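Local structure of shikimate 5-dehydrogenase (Mycobacterium fortuitum subsp. fortuitum DSM 46621, 4XIJ) at residues K15-G20 and V68-T73; S28-L33 and Y46-C51; T137-V142 and S164-L169; Q151-V156 and C173-G178. The protein probably catalyses the NADP-dependent interconversion of 3-dehydroshikimate and shikimate, a step on the route to chorismate and the aromatic amino acids. All coordinates share one frame; numbering follows the deposited sequence. Where two conformers were deposited one is given.

Contact 1 of 4, residues K15-G20 and V68-T73; sequences KAAVLG and VGLSVT. With SO4 (sulfate ion), chain E; SO4 (sulfate ion), chain F.
Lys15-Gly20 and Val68-Val72 run side by side as parallel strands, their short axes 26° apart. Backbone bonds do most of the joining. Near the start, Val68 N reaches Lys15 O at 2.9 Å. Further along, Ser71 N binds Ala17 O, and the carbonyl of Ser71 then accepts Leu19 N at 2.9 Å. The last rung, Thr73 N to Leu19 O at 2.8 Å, is close to straight. Weaker CA-H...O contacts fill in, among them Val18 CA to Ser71 O at 3.2 Å.

The leucine contacts lie on the face covered by helix 56-61. There Leu70 CD2 sits 3.9 Å from Ala17 CB, while Leu70 CD1 meets Leu19 CD1 at 4.1 Å, methyl against methyl. On the other face Val18 CG2 lies beside Ser71 CB under helix 28-38, and Ser71 OG bonds to Tyr46 OH and Gln256 OE1.

At the C-terminal end Thr73 OG1 stands 2.9 Å from O2 of one sulfate and from O3 of the other; His25 binds one of the ions, Lys77 and Asn98 the other. The ions may mark a pocket at the strand ends of this helix-covered sheet, the core of the shikimate dehydrogenase substrate-binding domain.

Contact 2 of 4, residues S28-L33 and Y46-C51; sequences SPQLHL and YERIEC
Tyr46 lays its ring against helix 28-38, where Pro29, His32 and Ser28 line one side of it. Its chi1 of -161° sets CG anti to the backbone N, on the helix side of the strand. Tyr46 CD1 is 3.4 Å from Pro29 CA, and across the ring Tyr46 CE2 lies over a face of the His32 imidazole, toward its rim, within 3.3 Å of His32 CG. The rings meet obliquely, with centroids 4.6 Å apart and planes at 33°. At the far end Tyr46 OH, which is hydrogen-bonded to Ser71, touches Ser28 CB at 3.3 Å; at the near end Leu33 CD2 rests 3.9 Å from Tyr46 CB. His32 is held in rotation from both nitrogens, by Tyr36 OH at ND1 and Gln256 OE1 at NE2.

Two residues along the strand the contact reaches the partly exposed Arg48 and Gln30, and only the buried Pro29 still packs closely. The extended chain of Arg48 brings its guanidinium flat over the proline, with Pro29 CG above the centre of the group, 3.5 Å from its plane. Arg48 NH2 reaches Gln30 OE1 at 2.9 Å, but the bond is weak, bent to 123° at the hydrogen. Firmer partners of the arginine are the carbonyls of Ser26 and Ile23, bound through NH1, so the guanidinium ties the strand to the loop before the helix.

The chemistry thus divides: a buried aromatic core whose polar atoms are satisfied by neighbours fixes helix 28-38 on the sheet, while an arginine at the margin adds a cation held mainly by backbone oxygens.

Contact 3 of 4, residues T137-V142 and S164-L169; sequences TAPAAV and SRLVDL
The ring of Pro139, puckered rather than truly flat, is the only ring in the contact, and two leucines of helix 160-172 meet it at different atoms. Leu166 CD2 sits over one face of the ring, above the nitrogen and 3.7 Å from Pro139 N. Leu169 CD2 comes from the same side of the ring plane but past the CA-CB edge, 3.9 Å from Pro139 CB. No aromatic, amide or guanidinium group joins in, and the contact is apolar throughout.

Leu166 buries the most surface of any residue here. Its CD1 lies 3.6 Å from Ala138 CB, and the small alanine lets the leucine come in close to the start of helix 138-147. One turn on, Val142 CG1, anti to the backbone N (chi1 170°), is turned to Leu169 CG at 3.9 Å. Val142 CG2 meets Leu166 CD2 at 4.1 Å, so the valine spans both leucines.

The helix segments run in roughly the same direction, 29° apart and 9.9 Å between axes. Val142 and Leu166 both also touch Ile155 of strand 152-157. Two neighbouring helices on one face of a parallel sheet, the first starting at Ala138 of a probable GxGxxA turn, are consistent with a Rossmann-type, probably NADP-binding, domain.

Contact 4 of 4, residues Q151-V156 and C173-G178; sequences QRITIV and CGAQGG
Arg152 folds back over Gln176 by way of its torsions: CG is anti to the backbone N (chi1 179°), and a bend at chi3 (-73°) turns NE toward the neighbouring strand. Gln176 CB then lies over the centre of the guanidinium, 3.6 Å from its plane. A water donates to Gly177 O at 3.0 Å and is only weakly linked to Arg152 NH1; Gly177 O is also bound by Arg171.

Beneath these side chains the backbones form a regular parallel ladder. Gln176 N bonds to Gln151 O, and Ile153 N to Gln176 O at 2.9 Å. The link from Gly178 N to Ile153 O is longer at 3.2 Å, whereas Ile155 N to Gly178 O is 2.8 Å. On the sheet face opposite Arg152, Ile153 CD1 meets Ala175 CB at 4.1 Å, close to Ala170 of helix 160-172.

That helix ends in a Schellman motif at Gly174, which hands the chain on to strand 176-181. Strand 152-157, helix 160-172 and this outermost strand make up a beta-alpha-beta crossover at the edge of the Rossmann-type sheet.

The four contacts fall into two pairs on opposite sides of the chain's centre. Contacts 1 and 2 belong to the substrate-binding part and share one sheet, strand 15-20 lying between strands 45-50 and 67-72. Contacts 3 and 4 belong to the parallel sheet and its helices, where Val167 of helix 160-172 packs on Gly177 and Gly178. Contacts 1 and 3 are buried, yet one is a backbone ladder and the other purely apolar helix packing. Contacts 2 and 4 are partly buried, and in each an arginine lies flat against a neighbouring side chain at the more exposed margin. Centres of contacts 1 and 3 are about 25 Å apart.

Contact 1 of 4, residues K15-G20 and V68-T73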
loop_
_atom_site.group_PDB
_atom_site.type_symbol
_atom_site.label_atom_id
_atom_site.label_comp_id
_atom_site.label_asym_id
_atom_site.label_seq_id
_atom_site.Cartn_x
_atom_site.Cartn_y
_atom_site.Cartn_z
ATOM N N LYS A 15 -9.768 -2.808 21.050
ATOM C CA LYS A 15 -9.888 -3.868 20.071
ATOM C C LYS A 15 -9.675 -3.344 18.667
ATOM O O LYS A 15 -10.161 -2.256 18.291
ATOM C CB LYS A 15 -11.269 -4.515 20.136
ATOM C CG LYS A 15 -11.600 -5.068 21.561
ATOM C CD LYS A 15 -12.856 -5.914 21.518
ATOM C CE LYS A 15 -12.515 -7.298 20.926
ATOM N NZ LYS A 15 -11.653 -8.147 21.843
ATOM N N ALA A 16 -8.968 -4.154 17.892
ATOM C CA ALA A 16 -8.762 -3.878 16.474
ATOM C C ALA A 16 -8.865 -5.168 15.670
ATOM O O ALA A 16 -8.874 -6.274 16.240
ATOM C CB ALA A 16 -7.386 -3.165 16.238
ATOM N N ALA A 17 -8.915 -5.054 14.356
ATOM C CA ALA A 17 -8.988 -6.239 13.511
ATOM C C ALA A 17 -8.606 -5.899 12.093
ATOM O O ALA A 17 -8.617 -4.715 11.691
ATOM C CB ALA A 17 -10.406 -6.854 13.503
ATOM N N VAL A 18 -8.323 -6.949 11.330
ATOM C CA VAL A 18 -8.289 -6.839 9.863
ATOM C C VAL A 18 -9.492 -7.536 9.261
ATOM O O VAL A 18 -9.867 -8.625 9.681
ATOM C CB VAL A 18 -6.969 -7.411 9.263
ATOM C CG1 VAL A 18 -6.726 -8.930 9.594
ATOM C CG2 VAL A 18 -6.901 -7.144 7.725
ATOM N N LEU A 19 -10.126 -6.849 8.310
ATOM C CA LEU A 19 -11.304 -7.350 7.592
ATOM C C LEU A 19 -10.972 -7.633 6.134
ATOM O O LEU A 19 -10.334 -6.809 5.478
ATOM C CB LEU A 19 -12.438 -6.328 7.628
ATOM C CG LEU A 19 -12.883 -5.701 8.942
ATOM C CD1 LEU A 19 -14.163 -4.854 8.750
ATOM C CD2 LEU A 19 -12.920 -6.558 10.175
ATOM N N GLY A 20 -11.407 -8.778 5.622
ATOM C CA GLY A 20 -11.202 -9.058 4.218
ATOM C C GLY A 20 -11.480 -10.513 3.910
ATOM O O GLY A 20 -11.892 -11.266 4.812
ATOM N N VAL A 68 -11.126 0.459 18.315
ATOM C CA VAL A 68 -10.342 1.656 18.082
ATOM C C VAL A 68 -9.971 1.813 16.612
ATOM O O VAL A 68 -9.761 2.927 16.142
ATOM C CB VAL A 68 -9.039 1.630 18.948
ATOM C CG1 VAL A 68 -8.077 0.500 18.520
ATOM C CG2 VAL A 68 -8.339 2.984 18.962
ATOM N N GLY A 69 -9.810 0.712 15.881
ATOM C CA GLY A 69 -9.332 0.800 14.500
ATOM C C GLY A 69 -9.492 -0.522 13.779
ATOM O O GLY A 69 -9.542 -1.572 14.429
ATOM N N LEU A 70 -9.589 -0.445 12.455
ATOM C CA LEU A 70 -9.616 -1.614 11.595
ATOM C C LEU A 70 -8.689 -1.439 10.420
ATOM O O LEU A 70 -8.641 -0.356 9.821
ATOM C CB LEU A 70 -11.032 -1.863 11.064
ATOM C CG LEU A 70 -12.132 -1.997 12.099
ATOM C CD1 LEU A 70 -13.494 -1.823 11.426
ATOM C CD2 LEU A 70 -11.992 -3.357 12.771
ATOM N N SER A 71 -7.970 -2.490 10.067
ATOM C CA SER A 71 -7.314 -2.589 8.784
ATOM C C SER A 71 -8.276 -3.274 7.825
ATOM O O SER A 71 -9.019 -4.156 8.238
ATOM C CB SER A 71 -6.016 -3.380 8.919
ATOM O OG SER A 71 -5.171 -2.779 9.923
ATOM N N VAL A 72 -8.262 -2.887 6.569
ATOM C CA VAL A 72 -9.197 -3.494 5.621
ATOM C C VAL A 72 -8.395 -3.935 4.423
ATOM O O VAL A 72 -7.602 -3.163 3.869
ATOM C CB VAL A 72 -10.292 -2.507 5.181
ATOM C CG1 VAL A 72 -11.214 -3.165 4.123
ATOM C CG2 VAL A 72 -11.138 -2.027 6.389
ATOM N N THR A 73 -8.575 -5.172 4.010
ATOM C CA THR A 73 -7.895 -5.613 2.802
ATOM C C THR A 73 -8.942 -6.052 1.771
ATOM O O THR A 73 -10.149 -5.838 1.968
ATOM C CB THR A 73 -6.852 -6.725 3.150
ATOM O OG1 THR A 73 -6.057 -6.984 1.989
ATOM C CG2 THR A 73 -7.505 -8.056 3.655
HETATM S S SO4 E . -3.545 -4.045 2.626
HETATM O O1 SO4 E . -2.123 -4.473 2.537
HETATM O O2 SO4 E . -4.273 -4.794 1.554
HETATM O O3 SO4 E . -4.157 -4.373 3.946
HETATM O O4 SO4 E . -3.521 -2.576 2.601
HETATM S S SO4 F . -3.031 -9.173 2.067
HETATM O O1 SO4 F . -1.915 -9.662 2.886
HETATM O O2 SO4 F . -3.193 -10.018 0.892
HETATM O O3 SO4 F . -4.251 -9.021 2.852
HETATM O O4 SO4 F . -2.633 -7.845 1.582
#

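Contact 2 of 4, residues S28-L33 and Y46-C51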
loop_
_atom_site.group_PDB
_atom_site.type_symbol
_atom_site.label_atom_id
_atom_site.label_comp_id
_atom_site.label_asym_id
_atom_site.label_seq_id
_atom_site.Cartn_x
_atom_site.Cartn_y
_atom_site.Cartn_z
ATOM N N SER A 28 -1.207 -7.909 8.988
ATOM C CA SER A 28 -1.600 -6.821 9.889
ATOM C C SER A 28 -1.678 -7.247 11.360
ATOM O O SER A 28 -1.216 -6.496 12.208
ATOM C CB SER A 28 -2.929 -6.212 9.446
ATOM O OG SER A 28 -2.697 -5.552 8.235
ATOM N N PRO A 29 -2.236 -8.435 11.670
ATOM C CA PRO A 29 -2.292 -8.794 13.101
ATOM C C PRO A 29 -0.907 -8.887 13.737
ATOM O O PRO A 29 -0.684 -8.367 14.842
ATOM C CB PRO A 29 -2.993 -10.162 13.100
ATOM C CG PRO A 29 -3.861 -10.096 11.868
ATOM C CD PRO A 29 -2.970 -9.417 10.841
ATOM N N GLN A 30 0.031 -9.488 13.015
ATOM C CA GLN A 30 1.393 -9.633 13.498
ATOM C C GLN A 30 2.065 -8.310 13.735
ATOM O O GLN A 30 2.725 -8.119 14.772
ATOM C CB GLN A 30 2.245 -10.448 12.485
ATOM C CG GLN A 30 1.880 -11.897 12.345
ATOM C CD GLN A 30 1.018 -12.103 11.102
ATOM O OE1 GLN A 30 -0.072 -11.509 10.980
ATOM N NE2 GLN A 30 1.495 -12.950 10.165
ATOM N N LEU A 31 2.005 -7.426 12.747
ATOM C CA LEU A 31 2.704 -6.153 12.877
ATOM C C LEU A 31 2.075 -5.274 13.953
ATOM O O LEU A 31 2.794 -4.616 14.718
ATOM C CB LEU A 31 2.718 -5.417 11.536
ATOM C CG LEU A 31 3.594 -6.093 10.459
ATOM C CD1 LEU A 31 3.254 -5.526 9.079
ATOM C CD2 LEU A 31 5.051 -5.914 10.731
ATOM N N HIS A 32 0.748 -5.308 14.059
ATOM C CA HIS A 32 0.087 -4.537 15.109
ATOM C C HIS A 32 0.339 -5.111 16.489
ATOM O O HIS A 32 0.643 -4.351 17.414
ATOM C CB HIS A 32 -1.425 -4.411 14.857
ATOM C CG HIS A 32 -1.793 -3.342 13.854
ATOM N ND1 HIS A 32 -2.310 -2.118 14.226
ATOM C CD2 HIS A 32 -1.669 -3.301 12.501
ATOM C CE1 HIS A 32 -2.494 -1.369 13.150
ATOM N NE2 HIS A 32 -2.128 -2.074 12.082
ATOM N N LEU A 33 0.226 -6.424 16.675
ATOM C CA LEU A 33 0.498 -6.937 18.043
ATOM C C LEU A 33 1.962 -6.715 18.428
ATOM O O LEU A 33 2.235 -6.391 19.599
ATOM C CB LEU A 33 0.136 -8.425 18.187
ATOM C CG LEU A 33 -1.385 -8.671 18.154
ATOM C CD1 LEU A 33 -1.621 -10.206 18.117
ATOM C CD2 LEU A 33 -2.131 -8.042 19.327
ATOM N N TYR A 46 -6.063 -7.880 18.494
ATOM C CA TYR A 46 -6.096 -7.661 17.056
ATOM C C TYR A 46 -6.477 -8.958 16.391
ATOM O O TYR A 46 -5.666 -9.889 16.377
ATOM C CB TYR A 46 -4.740 -7.153 16.537
ATOM C CG TYR A 46 -4.865 -6.508 15.193
ATOM C CD1 TYR A 46 -5.162 -7.280 14.089
ATOM C CD2 TYR A 46 -4.700 -5.129 15.025
ATOM C CE1 TYR A 46 -5.310 -6.736 12.867
ATOM C CE2 TYR A 46 -4.853 -4.524 13.733
ATOM C CZ TYR A 46 -5.166 -5.382 12.664
ATOM O OH TYR A 46 -5.293 -4.963 11.397
ATOM N N GLU A 47 -7.686 -9.044 15.860
ATOM C CA GLU A 47 -8.119 -10.294 15.276
ATOM C C GLU A 47 -8.291 -10.241 13.763
ATOM O O GLU A 47 -8.158 -9.184 13.175
ATOM C CB GLU A 47 -9.400 -10.764 15.929
ATOM C CG GLU A 47 -10.555 -9.864 15.806
ATOM C CD GLU A 47 -11.609 -10.221 16.873
ATOM O OE1 GLU A 47 -11.600 -9.611 17.966
ATOM O OE2 GLU A 47 -12.407 -11.146 16.638
ATOM N N ARG A 48 -8.508 -11.418 13.172
ATOM C CA ARG A 48 -8.847 -11.571 11.753
ATOM C C ARG A 48 -10.311 -11.836 11.611
ATOM O O ARG A 48 -10.801 -12.818 12.211
ATOM C CB ARG A 48 -8.141 -12.759 11.125
ATOM C CG ARG A 48 -6.701 -12.610 10.933
ATOM C CD ARG A 48 -6.061 -13.936 10.307
ATOM N NE ARG A 48 -4.669 -13.837 10.719
ATOM C CZ ARG A 48 -3.724 -13.230 10.016
ATOM N NH1 ARG A 48 -3.995 -12.726 8.815
ATOM N NH2 ARG A 48 -2.513 -13.096 10.534
ATOM N N ILE A 49 -10.997 -11.047 10.803
ATOM C CA ILE A 49 -12.411 -11.278 10.538
ATOM C C ILE A 49 -12.652 -11.433 9.050
ATOM O O ILE A 49 -12.441 -10.507 8.281
ATOM C CB ILE A 49 -13.278 -10.137 11.120
ATOM C CG1 ILE A 49 -13.008 -9.970 12.621
ATOM C CG2 ILE A 49 -14.728 -10.458 10.917
ATOM C CD1 ILE A 49 -13.636 -8.712 13.274
ATOM N N GLU A 50 -13.085 -12.617 8.642
ATOM C CA GLU A 50 -13.440 -12.820 7.248
ATOM C C GLU A 50 -14.677 -11.972 6.959
ATOM O O GLU A 50 -15.657 -11.980 7.726
ATOM C CB GLU A 50 -13.695 -14.309 6.949
ATOM C CG GLU A 50 -13.792 -14.593 5.451
ATOM C CD GLU A 50 -13.983 -16.061 5.104
ATOM O OE1 GLU A 50 -14.071 -16.902 6.033
ATOM O OE2 GLU A 50 -14.081 -16.345 3.881
ATOM N N CYS A 51 -14.622 -11.203 5.875
ATOM C CA CYS A 51 -15.619 -10.155 5.616
ATOM C C CYS A 51 -15.643 -9.827 4.134
ATOM O O CYS A 51 -14.595 -9.495 3.575
ATOM C CB CYS A 51 -15.287 -8.875 6.398
ATOM S SG CYS A 51 -16.591 -7.674 6.408
#

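Contact 3 of 4, residues T137-V142 and S164-L169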
loop_
_atom_site.group_PDB
_atom_site.type_symbol
_atom_site.label_atom_id
_atom_site.label_comp_id
_atom_site.label_asym_id
_atom_site.label_seq_id
_atom_site.Cartn_x
_atom_site.Cartn_y
_atom_site.Cartn_z
ATOM N N THR A 137 -3.758 -2.636 -7.304
ATOM C CA THR A 137 -2.853 -1.885 -6.435
ATOM C C THR A 137 -2.220 -0.703 -7.116
ATOM O O THR A 137 -1.463 0.077 -6.480
ATOM C CB THR A 137 -1.682 -2.769 -5.872
ATOM O OG1 THR A 137 -0.767 -3.146 -6.909
ATOM C CG2 THR A 137 -2.229 -4.054 -5.152
ATOM N N ALA A 138 -2.510 -0.536 -8.396
ATOM C CA ALA A 138 -1.861 0.555 -9.132
ATOM C C ALA A 138 -2.358 1.967 -8.705
ATOM O O ALA A 138 -1.547 2.891 -8.691
ATOM C CB ALA A 138 -2.054 0.350 -10.661
ATOM N N PRO A 139 -3.666 2.156 -8.386
ATOM C CA PRO A 139 -4.074 3.515 -7.976
ATOM C C PRO A 139 -3.311 4.051 -6.783
ATOM O O PRO A 139 -2.876 5.204 -6.826
ATOM C CB PRO A 139 -5.560 3.346 -7.636
ATOM C CG PRO A 139 -5.990 2.226 -8.653
ATOM C CD PRO A 139 -4.838 1.270 -8.537
ATOM N N ALA A 140 -3.083 3.232 -5.762
ATOM C CA ALA A 140 -2.315 3.728 -4.635
ATOM C C ALA A 140 -0.893 4.089 -5.028
ATOM O O ALA A 140 -0.316 5.062 -4.482
ATOM C CB ALA A 140 -2.299 2.696 -3.482
ATOM N N ALA A 141 -0.297 3.283 -5.929
ATOM C CA ALA A 141 1.048 3.584 -6.404
ATOM C C ALA A 141 1.071 4.950 -7.134
ATOM O O ALA A 141 1.988 5.747 -6.923
ATOM C CB ALA A 141 1.563 2.473 -7.319
ATOM N N VAL A 142 0.077 5.230 -7.980
ATOM C CA VAL A 142 0.017 6.504 -8.713
ATOM C C VAL A 142 -0.097 7.690 -7.744
ATOM O O VAL A 142 0.654 8.663 -7.857
ATOM C CB VAL A 142 -1.156 6.521 -9.700
ATOM C CG1 VAL A 142 -1.377 7.953 -10.289
ATOM C CG2 VAL A 142 -0.892 5.503 -10.847
ATOM N N SER A 164 -5.310 3.815 -19.194
ATOM C CA SER A 164 -5.765 5.188 -19.423
ATOM C C SER A 164 -6.448 5.735 -18.175
ATOM O O SER A 164 -6.363 6.922 -17.857
ATOM C CB SER A 164 -6.721 5.257 -20.622
ATOM O OG SER A 164 -7.983 4.665 -20.332
ATOM N N ARG A 165 -7.107 4.851 -17.447
ATOM C CA ARG A 165 -7.722 5.328 -16.225
ATOM C C ARG A 165 -6.684 5.698 -15.153
ATOM O O ARG A 165 -6.904 6.633 -14.370
ATOM C CB ARG A 165 -8.721 4.285 -15.727
ATOM C CG ARG A 165 -9.896 4.190 -16.706
ATOM C CD ARG A 165 -10.994 3.301 -16.216
ATOM N NE ARG A 165 -10.618 1.904 -16.351
ATOM C CZ ARG A 165 -10.858 1.178 -17.433
ATOM N NH1 ARG A 165 -11.480 1.723 -18.468
ATOM N NH2 ARG A 165 -10.484 -0.088 -17.469
ATOM N N LEU A 166 -5.532 5.043 -15.151
ATOM C CA LEU A 166 -4.443 5.423 -14.246
ATOM C C LEU A 166 -3.727 6.669 -14.704
ATOM O O LEU A 166 -3.265 7.464 -13.877
ATOM C CB LEU A 166 -3.461 4.256 -14.129
ATOM C CG LEU A 166 -4.061 3.028 -13.414
ATOM C CD1 LEU A 166 -3.256 1.745 -13.709
ATOM C CD2 LEU A 166 -4.212 3.261 -11.908
ATOM N N VAL A 167 -3.647 6.863 -16.025
ATOM C CA VAL A 167 -3.100 8.112 -16.565
ATOM C C VAL A 167 -3.993 9.277 -16.145
ATOM O O VAL A 167 -3.480 10.320 -15.728
ATOM C CB VAL A 167 -2.987 8.049 -18.088
ATOM C CG1 VAL A 167 -2.663 9.423 -18.656
ATOM C CG2 VAL A 167 -1.928 6.986 -18.486
ATOM N N ASP A 168 -5.315 9.098 -16.241
ATOM C CA ASP A 168 -6.237 10.144 -15.814
ATOM C C ASP A 168 -6.021 10.484 -14.344
ATOM O O ASP A 168 -6.034 11.641 -13.941
ATOM C CB ASP A 168 -7.708 9.725 -16.003
ATOM C CG ASP A 168 -8.128 9.597 -17.476
ATOM O OD1 ASP A 168 -7.427 10.146 -18.342
ATOM O OD2 ASP A 168 -9.208 8.977 -17.753
ATOM N N LEU A 169 -5.883 9.455 -13.518
ATOM C CA LEU A 169 -5.619 9.651 -12.096
ATOM C C LEU A 169 -4.310 10.388 -11.865
ATOM O O LEU A 169 -4.270 11.332 -11.069
ATOM C CB LEU A 169 -5.622 8.296 -11.393
ATOM C CG LEU A 169 -5.272 8.318 -9.901
ATOM C CD1 LEU A 169 -6.248 9.170 -9.088
ATOM C CD2 LEU A 169 -5.191 6.869 -9.332
#

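Contact 4 of 4, residues Q151-V156 and C173-G178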
loop_
_atom_site.group_PDB
_atom_site.type_symbol
_atom_site.label_atom_id
_atom_site.label_comp_id
_atom_site.label_asym_id
_atom_site.label_seq_id
_atom_site.Cartn_x
_atom_site.Cartn_y
_atom_site.Cartn_z
ATOM N N GLN A 151 7.426 14.456 -11.410
ATOM C CA GLN A 151 6.871 15.297 -12.454
ATOM C C GLN A 151 6.036 14.467 -13.455
ATOM O O GLN A 151 4.986 14.936 -13.907
ATOM C CB GLN A 151 8.005 16.069 -13.159
ATOM C CG GLN A 151 7.526 17.056 -14.231
ATOM C CD GLN A 151 7.415 16.387 -15.563
ATOM O OE1 GLN A 151 8.078 15.382 -15.800
ATOM N NE2 GLN A 151 6.580 16.922 -16.441
ATOM N N ARG A 152 6.468 13.241 -13.771
ATOM C CA ARG A 152 5.772 12.419 -14.758
ATOM C C ARG A 152 5.609 10.991 -14.236
ATOM O O ARG A 152 6.563 10.406 -13.700
ATOM C CB ARG A 152 6.552 12.381 -16.080
ATOM C CG ARG A 152 5.876 11.503 -17.146
ATOM C CD ARG A 152 6.487 11.611 -18.551
ATOM N NE ARG A 152 6.135 12.896 -19.178
ATOM C CZ ARG A 152 4.986 13.160 -19.814
ATOM N NH1 ARG A 152 4.032 12.239 -19.918
ATOM N NH2 ARG A 152 4.779 14.368 -20.334
ATOM N N ILE A 153 4.424 10.425 -14.414
ATOM C CA ILE A 153 4.132 9.044 -14.096
ATOM C C ILE A 153 3.756 8.332 -15.376
ATOM O O ILE A 153 2.814 8.745 -16.073
ATOM C CB ILE A 153 2.974 8.960 -13.083
ATOM C CG1 ILE A 153 3.384 9.661 -11.787
ATOM C CG2 ILE A 153 2.624 7.530 -12.815
ATOM C CD1 ILE A 153 2.241 9.875 -10.803
ATOM N N THR A 154 4.530 7.317 -15.737
ATOM C CA THR A 154 4.238 6.523 -16.934
ATOM C C THR A 154 3.716 5.147 -16.503
ATOM O O THR A 154 4.374 4.426 -15.721
ATOM C CB THR A 154 5.501 6.363 -17.810
ATOM O OG1 THR A 154 5.991 7.657 -18.170
ATOM C CG2 THR A 154 5.250 5.540 -19.098
ATOM N N ILE A 155 2.560 4.770 -17.035
ATOM C CA ILE A 155 1.936 3.483 -16.727
ATOM C C ILE A 155 2.437 2.501 -17.780
ATOM O O ILE A 155 2.134 2.633 -18.977
ATOM C CB ILE A 155 0.402 3.562 -16.765
ATOM C CG1 ILE A 155 -0.113 4.715 -15.907
ATOM C CG2 ILE A 155 -0.221 2.214 -16.307
ATOM C CD1 ILE A 155 0.223 4.675 -14.377
ATOM N N VAL A 156 3.221 1.530 -17.346
ATOM C CA VAL A 156 3.795 0.509 -18.234
ATOM C C VAL A 156 2.954 -0.717 -18.067
ATOM O O VAL A 156 3.012 -1.390 -17.036
ATOM C CB VAL A 156 5.290 0.257 -17.885
ATOM C CG1 VAL A 156 5.867 -0.864 -18.697
ATOM C CG2 VAL A 156 6.115 1.561 -18.019
ATOM N N CYS A 173 -3.973 14.050 -9.995
ATOM C CA CYS A 173 -3.074 14.276 -8.866
ATOM C C CYS A 173 -2.080 15.409 -9.104
ATOM O O CYS A 173 -1.317 15.732 -8.195
ATOM C CB CYS A 173 -2.256 13.026 -8.527
ATOM S SG CYS A 173 -3.211 11.643 -7.905
ATOM N N GLY A 174 -2.063 15.972 -10.313
ATOM C CA GLY A 174 -1.212 17.111 -10.622
ATOM C C GLY A 174 0.025 16.803 -11.454
ATOM O O GLY A 174 0.754 17.711 -11.853
ATOM N N ALA A 175 0.287 15.520 -11.718
ATOM C CA ALA A 175 1.479 15.120 -12.472
ATOM C C ALA A 175 1.186 15.044 -13.977
ATOM O O ALA A 175 0.027 15.057 -14.392
ATOM C CB ALA A 175 1.988 13.762 -11.960
ATOM N N GLN A 176 2.233 14.954 -14.794
ATOM C CA GLN A 176 2.064 14.502 -16.179
ATOM C C GLN A 176 1.930 12.996 -16.184
ATOM O O GLN A 176 2.473 12.321 -15.287
ATOM C CB GLN A 176 3.245 14.935 -17.033
ATOM C CG GLN A 176 3.413 16.466 -17.005
ATOM C CD GLN A 176 2.092 17.200 -17.285
ATOM O OE1 GLN A 176 1.515 17.037 -18.364
ATOM N NE2 GLN A 176 1.609 18.004 -16.312
ATOM N N GLY A 177 1.174 12.469 -17.145
ATOM C CA GLY A 177 0.984 11.036 -17.220
ATOM C C GLY A 177 0.897 10.540 -18.633
ATOM O O GLY A 177 0.502 11.297 -19.547
ATOM N N GLY A 178 1.199 9.262 -18.812
ATOM C CA GLY A 178 1.017 8.645 -20.112
ATOM C C GLY A 178 1.191 7.152 -19.978
ATOM O O GLY A 178 1.604 6.636 -18.921
HETATM O O HOH W 1 1.592 11.684 -22.353
#